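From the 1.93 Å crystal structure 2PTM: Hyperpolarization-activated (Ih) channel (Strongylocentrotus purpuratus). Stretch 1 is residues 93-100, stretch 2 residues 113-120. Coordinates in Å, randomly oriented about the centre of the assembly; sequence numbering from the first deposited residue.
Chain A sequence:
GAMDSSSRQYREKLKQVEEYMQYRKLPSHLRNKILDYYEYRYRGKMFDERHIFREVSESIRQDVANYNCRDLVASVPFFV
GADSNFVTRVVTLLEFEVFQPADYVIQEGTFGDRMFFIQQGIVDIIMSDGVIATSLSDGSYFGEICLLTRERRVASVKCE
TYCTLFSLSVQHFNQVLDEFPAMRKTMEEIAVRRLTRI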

# COMPACT_ATOMS: atom_id res chain seq x y z
N LEU A 93 0.85 16.30 -8.72
CA LEU A 93 1.55 15.66 -7.60
C LEU A 93 1.45 16.43 -6.29
O LEU A 93 1.85 15.91 -5.24
CB LEU A 93 3.02 15.43 -7.94
CG LEU A 93 3.32 14.56 -9.17
CD1 LEU A 93 4.82 14.48 -9.38
CD2 LEU A 93 2.73 13.17 -9.03
N LEU A 94 0.93 17.65 -6.33
CA LEU A 94 0.81 18.46 -5.11
C LEU A 94 -0.19 17.86 -4.12
O LEU A 94 -1.19 17.27 -4.52
CB LEU A 94 0.40 19.89 -5.47
CG LEU A 94 1.40 20.74 -6.24
CD1 LEU A 94 0.79 22.10 -6.57
CD2 LEU A 94 2.69 20.91 -5.45
N GLU A 95 0.07 18.00 -2.82
CA GLU A 95 -0.86 17.57 -1.79
C GLU A 95 -1.36 18.77 -1.00
O GLU A 95 -0.57 19.56 -0.50
CB GLU A 95 -0.20 16.58 -0.83
CG GLU A 95 0.03 15.21 -1.45
CD GLU A 95 -1.26 14.44 -1.66
OE1 GLU A 95 -2.22 14.68 -0.90
OE2 GLU A 95 -1.31 13.59 -2.57
N PHE A 96 -2.68 18.91 -0.88
CA PHE A 96 -3.25 20.04 -0.13
C PHE A 96 -3.02 19.87 1.37
O PHE A 96 -3.24 18.79 1.92
CB PHE A 96 -4.74 20.12 -0.42
CG PHE A 96 -5.42 21.29 0.22
CD1 PHE A 96 -5.07 22.59 -0.11
CD2 PHE A 96 -6.43 21.10 1.15
CE1 PHE A 96 -5.71 23.67 0.47
CE2 PHE A 96 -7.08 22.18 1.73
CZ PHE A 96 -6.71 23.47 1.40
N GLU A 97 -2.57 20.93 2.03
CA GLU A 97 -2.35 20.88 3.47
C GLU A 97 -2.85 22.19 4.05
O GLU A 97 -2.77 23.22 3.40
CB GLU A 97 -0.86 20.70 3.82
CG GLU A 97 -0.28 19.33 3.41
CD GLU A 97 1.12 19.09 3.95
OE1 GLU A 97 1.40 19.50 5.10
OE2 GLU A 97 1.93 18.48 3.23
N VAL A 98 -3.38 22.14 5.27
CA VAL A 98 -3.79 23.35 5.96
C VAL A 98 -3.08 23.38 7.29
O VAL A 98 -2.99 22.34 7.96
CB VAL A 98 -5.33 23.39 6.19
CG1 VAL A 98 -5.69 24.44 7.23
CG2 VAL A 98 -6.07 23.65 4.88
N PHE A 99 -2.57 24.55 7.66
CA PHE A 99 -1.98 24.78 8.98
C PHE A 99 -2.63 26.00 9.66
O PHE A 99 -3.27 26.83 9.00
CB PHE A 99 -0.45 24.98 8.88
CG PHE A 99 0.33 23.72 8.56
CD1 PHE A 99 0.90 22.96 9.58
CD2 PHE A 99 0.51 23.32 7.25
CE1 PHE A 99 1.61 21.80 9.30
CE2 PHE A 99 1.22 22.16 6.95
CZ PHE A 99 1.78 21.40 7.98
N GLN A 100 -2.45 26.08 10.97
CA GLN A 100 -3.11 27.09 11.81
C GLN A 100 -2.11 28.08 12.37
O GLN A 100 -0.92 27.80 12.41
CB GLN A 100 -3.86 26.39 12.95
CG GLN A 100 -5.14 25.69 12.46
CD GLN A 100 -5.71 24.73 13.47
OE1 GLN A 100 -5.10 23.71 13.79
NE2 GLN A 100 -6.91 25.04 13.98
N ASP A 113 11.06 16.16 4.36
CA ASP A 113 10.47 15.15 3.49
C ASP A 113 9.66 15.75 2.33
O ASP A 113 9.19 15.02 1.47
CB ASP A 113 9.62 14.15 4.29
CG ASP A 113 8.42 14.80 4.98
OD1 ASP A 113 8.30 16.04 4.97
OD2 ASP A 113 7.59 14.05 5.54
N ARG A 114 9.52 17.07 2.32
CA ARG A 114 8.72 17.72 1.29
C ARG A 114 8.94 19.24 1.31
O ARG A 114 9.49 19.77 2.27
CB ARG A 114 7.22 17.41 1.49
CG ARG A 114 6.59 17.96 2.79
CD ARG A 114 5.32 17.19 3.15
NE ARG A 114 4.49 17.85 4.14
CZ ARG A 114 4.70 17.81 5.46
NH1 ARG A 114 5.75 17.15 5.93
NH2 ARG A 114 3.88 18.44 6.29
N MET A 115 8.53 19.91 0.24
CA MET A 115 8.54 21.38 0.20
C MET A 115 7.11 21.86 0.05
O MET A 115 6.20 21.05 -0.16
CB MET A 115 9.39 21.90 -0.96
CG MET A 115 8.79 21.61 -2.33
SD MET A 115 9.59 22.59 -3.59
CE MET A 115 9.13 24.24 -3.08
N PHE A 116 6.91 23.17 0.15
CA PHE A 116 5.57 23.76 0.23
C PHE A 116 5.40 24.97 -0.67
O PHE A 116 6.27 25.83 -0.73
CB PHE A 116 5.28 24.21 1.66
CG PHE A 116 5.42 23.12 2.69
CD1 PHE A 116 4.30 22.40 3.10
CD2 PHE A 116 6.66 22.82 3.24
CE1 PHE A 116 4.42 21.39 4.05
CE2 PHE A 116 6.78 21.81 4.18
CZ PHE A 116 5.67 21.09 4.58
N PHE A 117 4.25 25.04 -1.34
CA PHE A 117 3.85 26.23 -2.08
C PHE A 117 2.72 26.88 -1.31
O PHE A 117 1.80 26.19 -0.87
CB PHE A 117 3.35 25.86 -3.48
CG PHE A 117 4.43 25.32 -4.37
CD1 PHE A 117 5.14 26.17 -5.20
CD2 PHE A 117 4.74 23.97 -4.36
CE1 PHE A 117 6.14 25.68 -6.01
CE2 PHE A 117 5.75 23.47 -5.18
CZ PHE A 117 6.45 24.33 -6.00
N ILE A 118 2.77 28.20 -1.14
CA ILE A 118 1.74 28.91 -0.38
C ILE A 118 0.60 29.34 -1.29
O ILE A 118 0.79 30.18 -2.19
CB ILE A 118 2.31 30.16 0.33
CG1 ILE A 118 3.46 29.77 1.27
CG2 ILE A 118 1.21 30.88 1.11
CD1 ILE A 118 4.14 30.98 1.94
N GLN A 119 -0.58 28.78 -1.09
CA GLN A 119 -1.74 29.26 -1.82
C GLN A 119 -2.20 30.52 -1.13
O GLN A 119 -2.25 31.59 -1.74
CB GLN A 119 -2.88 28.25 -1.80
CG GLN A 119 -4.14 28.78 -2.51
CD GLN A 119 -5.23 27.76 -2.56
OE1 GLN A 119 -5.79 27.39 -1.53
NE2 GLN A 119 -5.52 27.27 -3.75
N GLN A 120 -2.50 30.40 0.15
CA GLN A 120 -2.87 31.57 0.93
C GLN A 120 -2.31 31.51 2.34
O GLN A 120 -2.29 30.46 2.96
CB GLN A 120 -4.39 31.74 0.96
CG GLN A 120 -4.88 32.57 -0.22
CD GLN A 120 -6.34 32.93 -0.11
OE1 GLN A 120 -6.70 34.10 0.01
NE2 GLN A 120 -7.20 31.91 -0.15

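A two-pronged salt bridge ties together strands whose backbones never touch. Glu-97 meets Arg-114 side-on, through the NE and NH2 edge: Arg-114 NE donates to Glu-97 OE2 at 2.8 Å and Arg-114 NH2 to Glu-97 OE1 at 2.9 Å, so the opposite charges attract while two hydrogen bonds fix their mutual orientation. Arg-114 has a third nitrogen to spend, and its NH1 bonds Asp-113 OD1 at 2.9 Å, a salt bridge within its own stretch that helps hold the guanidinium in place.

The strands, 95-99 and 114-118, cross at 74° with axes 9.0 Å apart at closest approach. That spacing is too wide for backbone pairing, so side chains do all the bridging.

Two aromatic rings lie against one side of the ion pair. Phe-116 CE1 lies 3.7 Å from Glu-97 OE1, placing the carboxylate oxygen near the ring plane, where the slightly positive C-H rim suits it. Phe-99 CZ comes 4.0 Å from Arg-114 NH2, also edge to edge, and Phe-99 CE2 approaches Phe-116 CE1 at 4.4 Å in a looser apolar contact.

Further along, Leu-94 CD2 packs 3.8 Å from Phe-117 CD2, a purely apolar pairing. The rule to read here is that crossed strands can be joined by one precisely oriented ion pair with aromatic rings on one side of it and a separate apolar contact further along.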